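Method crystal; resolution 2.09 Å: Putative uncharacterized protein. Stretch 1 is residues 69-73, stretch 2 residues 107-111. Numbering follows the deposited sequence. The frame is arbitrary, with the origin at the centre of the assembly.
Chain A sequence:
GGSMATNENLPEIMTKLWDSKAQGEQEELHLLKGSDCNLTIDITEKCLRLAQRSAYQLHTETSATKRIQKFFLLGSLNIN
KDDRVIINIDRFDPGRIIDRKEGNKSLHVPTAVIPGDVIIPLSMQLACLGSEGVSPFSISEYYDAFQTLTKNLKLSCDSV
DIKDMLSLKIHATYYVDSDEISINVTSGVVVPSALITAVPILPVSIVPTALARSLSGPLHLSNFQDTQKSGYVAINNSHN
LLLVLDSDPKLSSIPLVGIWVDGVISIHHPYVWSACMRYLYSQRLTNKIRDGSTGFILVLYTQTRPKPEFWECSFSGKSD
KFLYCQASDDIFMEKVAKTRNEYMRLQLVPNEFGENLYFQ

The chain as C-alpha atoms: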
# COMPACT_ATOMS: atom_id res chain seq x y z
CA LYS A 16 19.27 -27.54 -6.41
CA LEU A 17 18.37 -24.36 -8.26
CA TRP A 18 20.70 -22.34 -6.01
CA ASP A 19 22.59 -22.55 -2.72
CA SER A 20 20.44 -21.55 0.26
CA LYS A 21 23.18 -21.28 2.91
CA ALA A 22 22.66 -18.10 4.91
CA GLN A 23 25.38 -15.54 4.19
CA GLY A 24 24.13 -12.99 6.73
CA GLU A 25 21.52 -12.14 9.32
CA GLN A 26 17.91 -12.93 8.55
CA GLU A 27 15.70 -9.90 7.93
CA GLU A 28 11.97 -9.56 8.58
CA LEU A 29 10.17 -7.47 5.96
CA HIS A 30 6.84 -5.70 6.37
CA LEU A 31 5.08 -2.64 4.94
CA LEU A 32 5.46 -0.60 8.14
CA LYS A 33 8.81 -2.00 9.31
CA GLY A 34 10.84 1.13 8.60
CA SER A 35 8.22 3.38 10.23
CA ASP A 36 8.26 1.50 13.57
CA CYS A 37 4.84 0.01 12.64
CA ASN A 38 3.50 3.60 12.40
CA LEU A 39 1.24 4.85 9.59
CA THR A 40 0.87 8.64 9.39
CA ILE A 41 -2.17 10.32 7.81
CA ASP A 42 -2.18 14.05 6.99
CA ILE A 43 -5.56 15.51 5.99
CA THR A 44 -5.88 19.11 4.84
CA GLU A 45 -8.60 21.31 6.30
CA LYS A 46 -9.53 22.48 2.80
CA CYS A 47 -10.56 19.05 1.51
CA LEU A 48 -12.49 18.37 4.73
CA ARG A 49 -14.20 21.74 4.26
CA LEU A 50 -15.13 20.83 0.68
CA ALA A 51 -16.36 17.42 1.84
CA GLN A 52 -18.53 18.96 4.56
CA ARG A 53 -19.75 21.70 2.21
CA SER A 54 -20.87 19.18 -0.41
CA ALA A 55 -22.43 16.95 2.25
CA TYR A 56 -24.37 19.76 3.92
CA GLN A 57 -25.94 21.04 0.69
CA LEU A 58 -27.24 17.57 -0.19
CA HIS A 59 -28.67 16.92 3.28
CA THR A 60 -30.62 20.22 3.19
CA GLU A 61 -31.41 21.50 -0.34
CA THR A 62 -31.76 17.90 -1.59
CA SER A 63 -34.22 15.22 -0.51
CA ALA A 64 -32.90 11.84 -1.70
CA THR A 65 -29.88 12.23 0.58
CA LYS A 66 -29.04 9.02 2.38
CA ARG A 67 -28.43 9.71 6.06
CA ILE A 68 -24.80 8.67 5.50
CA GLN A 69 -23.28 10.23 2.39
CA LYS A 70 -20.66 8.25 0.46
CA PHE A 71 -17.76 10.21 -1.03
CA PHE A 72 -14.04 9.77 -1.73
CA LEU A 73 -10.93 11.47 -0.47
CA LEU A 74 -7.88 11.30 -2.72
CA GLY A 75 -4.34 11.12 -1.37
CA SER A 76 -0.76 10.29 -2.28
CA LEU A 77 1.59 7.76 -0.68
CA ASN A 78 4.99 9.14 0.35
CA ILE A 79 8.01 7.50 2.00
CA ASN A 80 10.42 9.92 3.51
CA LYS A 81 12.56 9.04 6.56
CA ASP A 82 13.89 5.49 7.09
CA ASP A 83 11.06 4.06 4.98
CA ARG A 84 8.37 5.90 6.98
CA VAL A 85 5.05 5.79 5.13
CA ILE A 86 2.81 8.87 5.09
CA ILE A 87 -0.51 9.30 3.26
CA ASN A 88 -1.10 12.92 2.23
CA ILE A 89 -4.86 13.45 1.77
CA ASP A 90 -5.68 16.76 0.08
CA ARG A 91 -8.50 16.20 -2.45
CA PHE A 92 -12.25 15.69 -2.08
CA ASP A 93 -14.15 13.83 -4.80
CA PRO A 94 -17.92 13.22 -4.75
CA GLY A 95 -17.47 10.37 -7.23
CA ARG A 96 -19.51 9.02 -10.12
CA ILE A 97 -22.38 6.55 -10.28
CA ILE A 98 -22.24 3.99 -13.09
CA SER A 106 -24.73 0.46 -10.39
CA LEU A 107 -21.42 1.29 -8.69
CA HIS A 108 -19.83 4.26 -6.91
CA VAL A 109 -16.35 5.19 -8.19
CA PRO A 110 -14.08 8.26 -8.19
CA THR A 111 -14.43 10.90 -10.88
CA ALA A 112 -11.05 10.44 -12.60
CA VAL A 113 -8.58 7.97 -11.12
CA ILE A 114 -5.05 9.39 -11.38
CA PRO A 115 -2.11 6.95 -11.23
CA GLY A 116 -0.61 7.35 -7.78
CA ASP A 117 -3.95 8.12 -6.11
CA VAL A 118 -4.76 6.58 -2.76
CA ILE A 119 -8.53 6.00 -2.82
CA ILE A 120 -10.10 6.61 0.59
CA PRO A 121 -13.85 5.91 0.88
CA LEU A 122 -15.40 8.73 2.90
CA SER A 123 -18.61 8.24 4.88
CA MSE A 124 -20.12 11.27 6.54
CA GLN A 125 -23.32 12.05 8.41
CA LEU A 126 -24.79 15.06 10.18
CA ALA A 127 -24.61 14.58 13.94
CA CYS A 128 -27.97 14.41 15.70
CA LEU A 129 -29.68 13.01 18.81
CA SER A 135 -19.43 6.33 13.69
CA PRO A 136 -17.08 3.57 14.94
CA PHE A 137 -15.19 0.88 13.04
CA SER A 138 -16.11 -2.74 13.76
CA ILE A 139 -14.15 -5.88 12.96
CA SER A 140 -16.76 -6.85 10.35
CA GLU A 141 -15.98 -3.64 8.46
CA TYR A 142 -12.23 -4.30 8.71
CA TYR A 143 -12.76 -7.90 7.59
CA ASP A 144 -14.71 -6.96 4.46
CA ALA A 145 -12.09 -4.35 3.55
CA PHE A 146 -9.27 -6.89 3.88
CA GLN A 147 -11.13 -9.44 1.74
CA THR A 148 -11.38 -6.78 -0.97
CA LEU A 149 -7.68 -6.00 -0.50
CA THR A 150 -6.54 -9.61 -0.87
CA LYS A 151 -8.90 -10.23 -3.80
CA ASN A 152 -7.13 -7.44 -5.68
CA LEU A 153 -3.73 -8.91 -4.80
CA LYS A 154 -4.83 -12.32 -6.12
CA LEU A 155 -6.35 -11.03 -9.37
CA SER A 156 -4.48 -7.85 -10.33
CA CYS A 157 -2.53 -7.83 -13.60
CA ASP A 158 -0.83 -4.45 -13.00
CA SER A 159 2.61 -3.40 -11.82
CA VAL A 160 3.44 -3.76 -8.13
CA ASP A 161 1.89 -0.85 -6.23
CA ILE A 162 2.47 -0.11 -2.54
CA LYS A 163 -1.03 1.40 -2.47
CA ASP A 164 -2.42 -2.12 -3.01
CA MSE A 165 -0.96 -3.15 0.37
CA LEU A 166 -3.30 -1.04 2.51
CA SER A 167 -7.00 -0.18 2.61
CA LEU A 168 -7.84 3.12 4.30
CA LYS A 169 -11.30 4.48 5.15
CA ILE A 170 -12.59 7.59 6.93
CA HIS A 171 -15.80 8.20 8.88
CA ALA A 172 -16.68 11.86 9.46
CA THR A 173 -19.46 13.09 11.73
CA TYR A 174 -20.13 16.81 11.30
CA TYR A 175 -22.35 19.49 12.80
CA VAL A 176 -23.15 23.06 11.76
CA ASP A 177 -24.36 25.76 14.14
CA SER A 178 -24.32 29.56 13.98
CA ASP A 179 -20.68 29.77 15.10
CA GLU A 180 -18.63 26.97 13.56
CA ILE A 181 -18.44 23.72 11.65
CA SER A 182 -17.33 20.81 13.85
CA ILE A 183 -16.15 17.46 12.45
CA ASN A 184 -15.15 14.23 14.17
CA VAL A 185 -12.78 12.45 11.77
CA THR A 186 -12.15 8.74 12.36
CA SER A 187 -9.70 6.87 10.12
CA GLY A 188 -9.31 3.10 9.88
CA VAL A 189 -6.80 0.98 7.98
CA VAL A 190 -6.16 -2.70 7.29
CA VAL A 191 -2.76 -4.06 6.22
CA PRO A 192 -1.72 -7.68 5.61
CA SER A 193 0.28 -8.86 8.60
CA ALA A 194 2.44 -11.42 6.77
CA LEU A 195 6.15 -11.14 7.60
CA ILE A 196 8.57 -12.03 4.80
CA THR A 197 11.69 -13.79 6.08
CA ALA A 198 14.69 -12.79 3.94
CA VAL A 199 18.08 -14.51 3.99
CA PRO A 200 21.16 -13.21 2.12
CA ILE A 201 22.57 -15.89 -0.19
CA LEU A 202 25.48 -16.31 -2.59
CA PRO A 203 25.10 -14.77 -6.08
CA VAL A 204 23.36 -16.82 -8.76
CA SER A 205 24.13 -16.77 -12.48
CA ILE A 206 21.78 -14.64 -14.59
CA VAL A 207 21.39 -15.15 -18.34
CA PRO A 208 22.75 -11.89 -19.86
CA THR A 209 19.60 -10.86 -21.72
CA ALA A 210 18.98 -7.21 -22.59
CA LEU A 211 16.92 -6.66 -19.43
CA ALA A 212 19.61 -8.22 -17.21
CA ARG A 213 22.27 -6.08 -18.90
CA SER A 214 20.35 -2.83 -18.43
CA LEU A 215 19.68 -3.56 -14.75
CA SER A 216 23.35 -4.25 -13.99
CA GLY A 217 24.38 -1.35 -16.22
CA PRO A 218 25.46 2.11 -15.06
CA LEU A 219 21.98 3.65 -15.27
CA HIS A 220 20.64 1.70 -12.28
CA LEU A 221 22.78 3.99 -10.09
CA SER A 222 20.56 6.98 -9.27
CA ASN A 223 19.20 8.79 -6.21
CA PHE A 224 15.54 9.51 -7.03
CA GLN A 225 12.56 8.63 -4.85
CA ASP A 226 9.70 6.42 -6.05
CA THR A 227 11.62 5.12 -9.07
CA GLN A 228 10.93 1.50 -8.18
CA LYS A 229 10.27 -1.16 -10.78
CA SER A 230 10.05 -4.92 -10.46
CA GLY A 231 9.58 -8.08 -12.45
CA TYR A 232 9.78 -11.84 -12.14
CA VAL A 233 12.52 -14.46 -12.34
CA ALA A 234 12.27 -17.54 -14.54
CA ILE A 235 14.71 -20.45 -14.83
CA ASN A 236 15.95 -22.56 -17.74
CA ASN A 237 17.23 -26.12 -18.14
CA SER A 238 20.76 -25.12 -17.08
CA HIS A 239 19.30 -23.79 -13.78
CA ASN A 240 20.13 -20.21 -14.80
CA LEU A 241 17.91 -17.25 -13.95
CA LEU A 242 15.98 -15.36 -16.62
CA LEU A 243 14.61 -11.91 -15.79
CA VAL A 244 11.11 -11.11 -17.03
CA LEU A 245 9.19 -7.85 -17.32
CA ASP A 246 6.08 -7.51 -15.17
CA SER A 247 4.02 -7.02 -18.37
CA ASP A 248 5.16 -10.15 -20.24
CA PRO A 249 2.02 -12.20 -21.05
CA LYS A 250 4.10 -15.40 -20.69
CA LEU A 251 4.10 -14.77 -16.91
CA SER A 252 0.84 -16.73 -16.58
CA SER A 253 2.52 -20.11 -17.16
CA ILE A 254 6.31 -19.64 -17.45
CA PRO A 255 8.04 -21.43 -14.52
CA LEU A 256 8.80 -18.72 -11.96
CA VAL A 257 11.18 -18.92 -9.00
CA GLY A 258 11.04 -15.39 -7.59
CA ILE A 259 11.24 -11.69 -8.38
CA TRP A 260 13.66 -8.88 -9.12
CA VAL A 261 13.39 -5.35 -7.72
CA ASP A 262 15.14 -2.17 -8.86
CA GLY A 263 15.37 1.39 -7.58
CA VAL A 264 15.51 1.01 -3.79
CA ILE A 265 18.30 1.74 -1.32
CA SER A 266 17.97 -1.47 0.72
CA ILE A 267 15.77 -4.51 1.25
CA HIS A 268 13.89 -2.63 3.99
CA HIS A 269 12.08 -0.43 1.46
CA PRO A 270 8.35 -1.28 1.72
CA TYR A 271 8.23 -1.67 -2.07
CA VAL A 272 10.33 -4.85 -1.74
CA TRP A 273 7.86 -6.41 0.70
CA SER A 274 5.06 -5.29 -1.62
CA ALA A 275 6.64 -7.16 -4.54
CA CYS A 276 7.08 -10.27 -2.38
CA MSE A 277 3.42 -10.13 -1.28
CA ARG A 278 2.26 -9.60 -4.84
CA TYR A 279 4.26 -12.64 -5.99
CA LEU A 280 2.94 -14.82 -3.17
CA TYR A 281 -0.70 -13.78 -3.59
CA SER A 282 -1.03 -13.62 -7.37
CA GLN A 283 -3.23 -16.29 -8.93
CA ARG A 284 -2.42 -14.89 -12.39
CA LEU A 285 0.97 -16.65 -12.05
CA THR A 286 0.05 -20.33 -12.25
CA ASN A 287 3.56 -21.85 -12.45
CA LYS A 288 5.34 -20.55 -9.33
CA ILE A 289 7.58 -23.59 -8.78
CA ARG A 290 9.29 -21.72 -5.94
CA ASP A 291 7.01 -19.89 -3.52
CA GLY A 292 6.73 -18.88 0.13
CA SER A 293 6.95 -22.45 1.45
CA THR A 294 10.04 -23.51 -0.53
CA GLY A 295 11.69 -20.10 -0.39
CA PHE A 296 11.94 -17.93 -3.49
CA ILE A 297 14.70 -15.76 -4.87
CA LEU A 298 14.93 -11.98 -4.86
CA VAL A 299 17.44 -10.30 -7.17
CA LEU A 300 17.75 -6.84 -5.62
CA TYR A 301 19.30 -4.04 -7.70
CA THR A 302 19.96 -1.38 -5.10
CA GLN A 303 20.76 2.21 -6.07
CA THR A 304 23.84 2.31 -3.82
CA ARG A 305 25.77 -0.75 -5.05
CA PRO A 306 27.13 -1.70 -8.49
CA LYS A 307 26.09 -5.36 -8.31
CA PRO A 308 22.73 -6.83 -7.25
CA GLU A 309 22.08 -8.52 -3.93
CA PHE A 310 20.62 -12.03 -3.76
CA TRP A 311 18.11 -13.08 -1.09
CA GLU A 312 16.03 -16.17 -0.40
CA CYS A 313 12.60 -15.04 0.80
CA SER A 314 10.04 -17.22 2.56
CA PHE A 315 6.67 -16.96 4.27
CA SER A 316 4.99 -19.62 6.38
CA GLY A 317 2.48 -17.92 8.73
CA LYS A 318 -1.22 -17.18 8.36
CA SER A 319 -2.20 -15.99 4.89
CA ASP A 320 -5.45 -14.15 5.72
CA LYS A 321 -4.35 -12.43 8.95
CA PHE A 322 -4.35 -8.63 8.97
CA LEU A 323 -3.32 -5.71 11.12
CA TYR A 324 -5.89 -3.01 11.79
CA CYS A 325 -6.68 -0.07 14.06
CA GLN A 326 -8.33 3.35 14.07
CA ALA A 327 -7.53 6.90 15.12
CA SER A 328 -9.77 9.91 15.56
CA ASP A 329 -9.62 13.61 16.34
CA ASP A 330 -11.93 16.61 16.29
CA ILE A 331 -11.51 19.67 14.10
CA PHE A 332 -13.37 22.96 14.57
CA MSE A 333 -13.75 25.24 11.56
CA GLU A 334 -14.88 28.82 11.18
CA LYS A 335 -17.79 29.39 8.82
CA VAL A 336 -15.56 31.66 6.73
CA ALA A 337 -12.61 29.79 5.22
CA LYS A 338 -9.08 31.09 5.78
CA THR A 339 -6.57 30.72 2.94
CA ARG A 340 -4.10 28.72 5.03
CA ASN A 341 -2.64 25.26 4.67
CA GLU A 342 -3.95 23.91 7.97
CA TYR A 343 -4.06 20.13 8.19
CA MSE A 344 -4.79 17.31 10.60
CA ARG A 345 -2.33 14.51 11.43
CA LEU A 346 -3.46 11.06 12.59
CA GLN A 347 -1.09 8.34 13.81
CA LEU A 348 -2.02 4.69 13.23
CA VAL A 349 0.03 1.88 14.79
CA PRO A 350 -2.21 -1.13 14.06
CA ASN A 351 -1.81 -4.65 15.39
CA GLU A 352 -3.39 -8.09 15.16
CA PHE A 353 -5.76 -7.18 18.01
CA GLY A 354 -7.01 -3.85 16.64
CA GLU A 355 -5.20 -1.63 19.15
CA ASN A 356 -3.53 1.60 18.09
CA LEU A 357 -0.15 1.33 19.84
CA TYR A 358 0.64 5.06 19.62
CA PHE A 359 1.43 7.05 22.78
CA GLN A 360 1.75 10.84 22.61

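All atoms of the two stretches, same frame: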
# COMPACT_ATOMS: atom_id res chain seq x y z
N GLN A 69 -23.77 9.98 3.74
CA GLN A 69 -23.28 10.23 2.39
C GLN A 69 -22.00 9.45 2.14
O GLN A 69 -21.19 9.22 3.04
CB GLN A 69 -23.03 11.73 2.17
CG GLN A 69 -24.30 12.56 2.12
CD GLN A 69 -24.57 13.30 3.42
OE1 GLN A 69 -24.06 12.94 4.47
NE2 GLN A 69 -25.37 14.35 3.34
N LYS A 70 -21.82 9.04 0.88
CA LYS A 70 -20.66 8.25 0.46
C LYS A 70 -19.85 9.08 -0.54
O LYS A 70 -20.32 9.34 -1.65
CB LYS A 70 -21.10 6.93 -0.17
CG LYS A 70 -21.89 6.03 0.75
CD LYS A 70 -21.03 5.47 1.87
CE LYS A 70 -21.76 4.38 2.64
NZ LYS A 70 -20.88 3.74 3.65
N PHE A 71 -18.65 9.48 -0.14
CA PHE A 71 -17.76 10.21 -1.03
C PHE A 71 -16.39 9.54 -1.10
O PHE A 71 -16.20 8.43 -0.57
CB PHE A 71 -17.58 11.66 -0.58
CG PHE A 71 -18.86 12.43 -0.47
CD1 PHE A 71 -19.63 12.69 -1.59
CD2 PHE A 71 -19.28 12.92 0.76
CE1 PHE A 71 -20.81 13.41 -1.48
CE2 PHE A 71 -20.46 13.64 0.87
CZ PHE A 71 -21.22 13.89 -0.25
N PHE A 72 -15.43 10.21 -1.73
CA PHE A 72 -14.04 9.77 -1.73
C PHE A 72 -13.14 10.92 -1.34
O PHE A 72 -13.39 12.08 -1.71
CB PHE A 72 -13.61 9.23 -3.11
CG PHE A 72 -14.34 7.99 -3.54
CD1 PHE A 72 -13.97 6.75 -3.03
CD2 PHE A 72 -15.38 8.05 -4.45
CE1 PHE A 72 -14.63 5.60 -3.42
CE2 PHE A 72 -16.04 6.90 -4.85
CZ PHE A 72 -15.67 5.68 -4.33
N LEU A 73 -12.10 10.61 -0.58
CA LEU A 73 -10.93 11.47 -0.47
C LEU A 73 -9.81 10.87 -1.30
O LEU A 73 -9.71 9.65 -1.45
CB LEU A 73 -10.49 11.63 0.99
CG LEU A 73 -11.46 12.37 1.92
CD1 LEU A 73 -10.89 12.49 3.32
CD2 LEU A 73 -11.81 13.74 1.36
N LEU A 107 -22.61 1.29 -9.54
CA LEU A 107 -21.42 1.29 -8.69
C LEU A 107 -20.95 2.72 -8.48
O LEU A 107 -21.16 3.60 -9.33
CB LEU A 107 -20.31 0.42 -9.30
CG LEU A 107 -19.02 0.24 -8.48
CD1 LEU A 107 -19.34 -0.28 -7.08
CD2 LEU A 107 -18.04 -0.68 -9.19
N HIS A 108 -20.30 2.95 -7.34
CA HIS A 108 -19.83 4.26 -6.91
C HIS A 108 -18.30 4.29 -7.02
O HIS A 108 -17.62 3.54 -6.31
CB HIS A 108 -20.29 4.53 -5.48
CG HIS A 108 -19.91 5.89 -4.96
ND1 HIS A 108 -20.27 7.06 -5.59
CD2 HIS A 108 -19.23 6.25 -3.85
CE1 HIS A 108 -19.81 8.09 -4.90
NE2 HIS A 108 -19.17 7.63 -3.84
N VAL A 109 -17.78 5.14 -7.89
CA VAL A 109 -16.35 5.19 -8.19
C VAL A 109 -15.90 6.64 -8.25
O VAL A 109 -16.71 7.56 -8.43
CB VAL A 109 -16.02 4.48 -9.52
CG1 VAL A 109 -16.31 2.99 -9.42
CG2 VAL A 109 -16.78 5.11 -10.67
N PRO A 110 -14.59 6.88 -8.09
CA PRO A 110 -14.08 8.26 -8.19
C PRO A 110 -14.30 8.85 -9.57
O PRO A 110 -14.55 8.15 -10.55
CB PRO A 110 -12.58 8.10 -7.88
CG PRO A 110 -12.48 6.85 -7.09
CD PRO A 110 -13.55 5.95 -7.63
N THR A 111 -14.21 10.18 -9.63
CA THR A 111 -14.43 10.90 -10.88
C THR A 111 -13.41 10.50 -11.94
O THR A 111 -13.76 9.97 -13.00
CB THR A 111 -14.40 12.41 -10.64
OG1 THR A 111 -15.54 12.80 -9.87
CG2 THR A 111 -14.39 13.17 -11.96

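Residues 69-73 form an extended strand that continues later in the chain, and residues 107-111 carry a short strand at His108 and Val109, with non-strand residues on either side of it. Where they touch, Lys70 to Phe72 and His108 to Pro110 run in nearly the same direction, 22° apart, but they are too far apart to pair as neighbouring strands of a sheet. The CA atoms of Lys70 and His108 lie 8.4 Å apart, and those of Phe72 and Pro110 lie 6.6 Å apart, so the backbones draw closer toward the end of the contact. The gap is filled by side chains, chiefly Phe72 and His108, and the whole contact buries 252 Å², a small area concentrated on a few residues.

Gln69 opens the strand without reaching the second stretch. Lys70 begins the contact. Its CA-to-CB bond points toward the second stretch, yet the end of the side chain leads away, and NZ finds its hydrogen-bonding partner elsewhere in the structure. What remains near the histidine is the base of the side chain, with Lys70 CB 4.2 Å from His108 CD2, and the main-chain carbonyl. Lys70 O approaches His108 NE2 to 3.0 Å, a close polar approach whose geometry leaves a hydrogen bond undecided.

Phe71 follows the alternation expected of an extended strand: its CA-to-CB bond points away from the second stretch and its part here is played by the backbone. Phe71 CA sits 4.1 Å from His108 NE2, at the edge of the imidazole and near its plane. The CA-to-CB bond of Val109 likewise points away from stretch 1, so the residues that follow Lys70 and His108 both have CA-to-CB bonds pointing away from the opposing stretch.

Phe72 is the centre of the contact. Buried, with chi1 in the m rotamer, it has its CA-to-CB bond pointing toward the second stretch and contacts three successive residues there. Its ring and that of His108 are nearly parallel, with planes at 18° and centroids 4.7 Å apart, but they are slid so far that they barely overlap. The phenyl therefore offers its CE2 corner to the imidazole: Phe72 CE2 lies over one face of the histidine ring, 3.4 Å from His108 NE2. The same carbon comes within 3.4 Å of Val109 C, packing against the backbone.

Pro110 covers one face of the Phe72 ring. Its CG lies 4.0 Å from the centroid of the Phe72 ring and only 8° off the ring normal, the geometry of a CH-pi interaction in which the slightly polarised C-H bonds of the pyrrolidine meet the electron-rich face. An apolar contact between Phe72 CE2 and Pro110 CD, at 3.9 Å, adds van der Waals packing to this arrangement.

Leu73 makes no contact with the second stretch, and neither Leu107 nor Thr111 contacts the first, so the contact is confined to the middle of each segment.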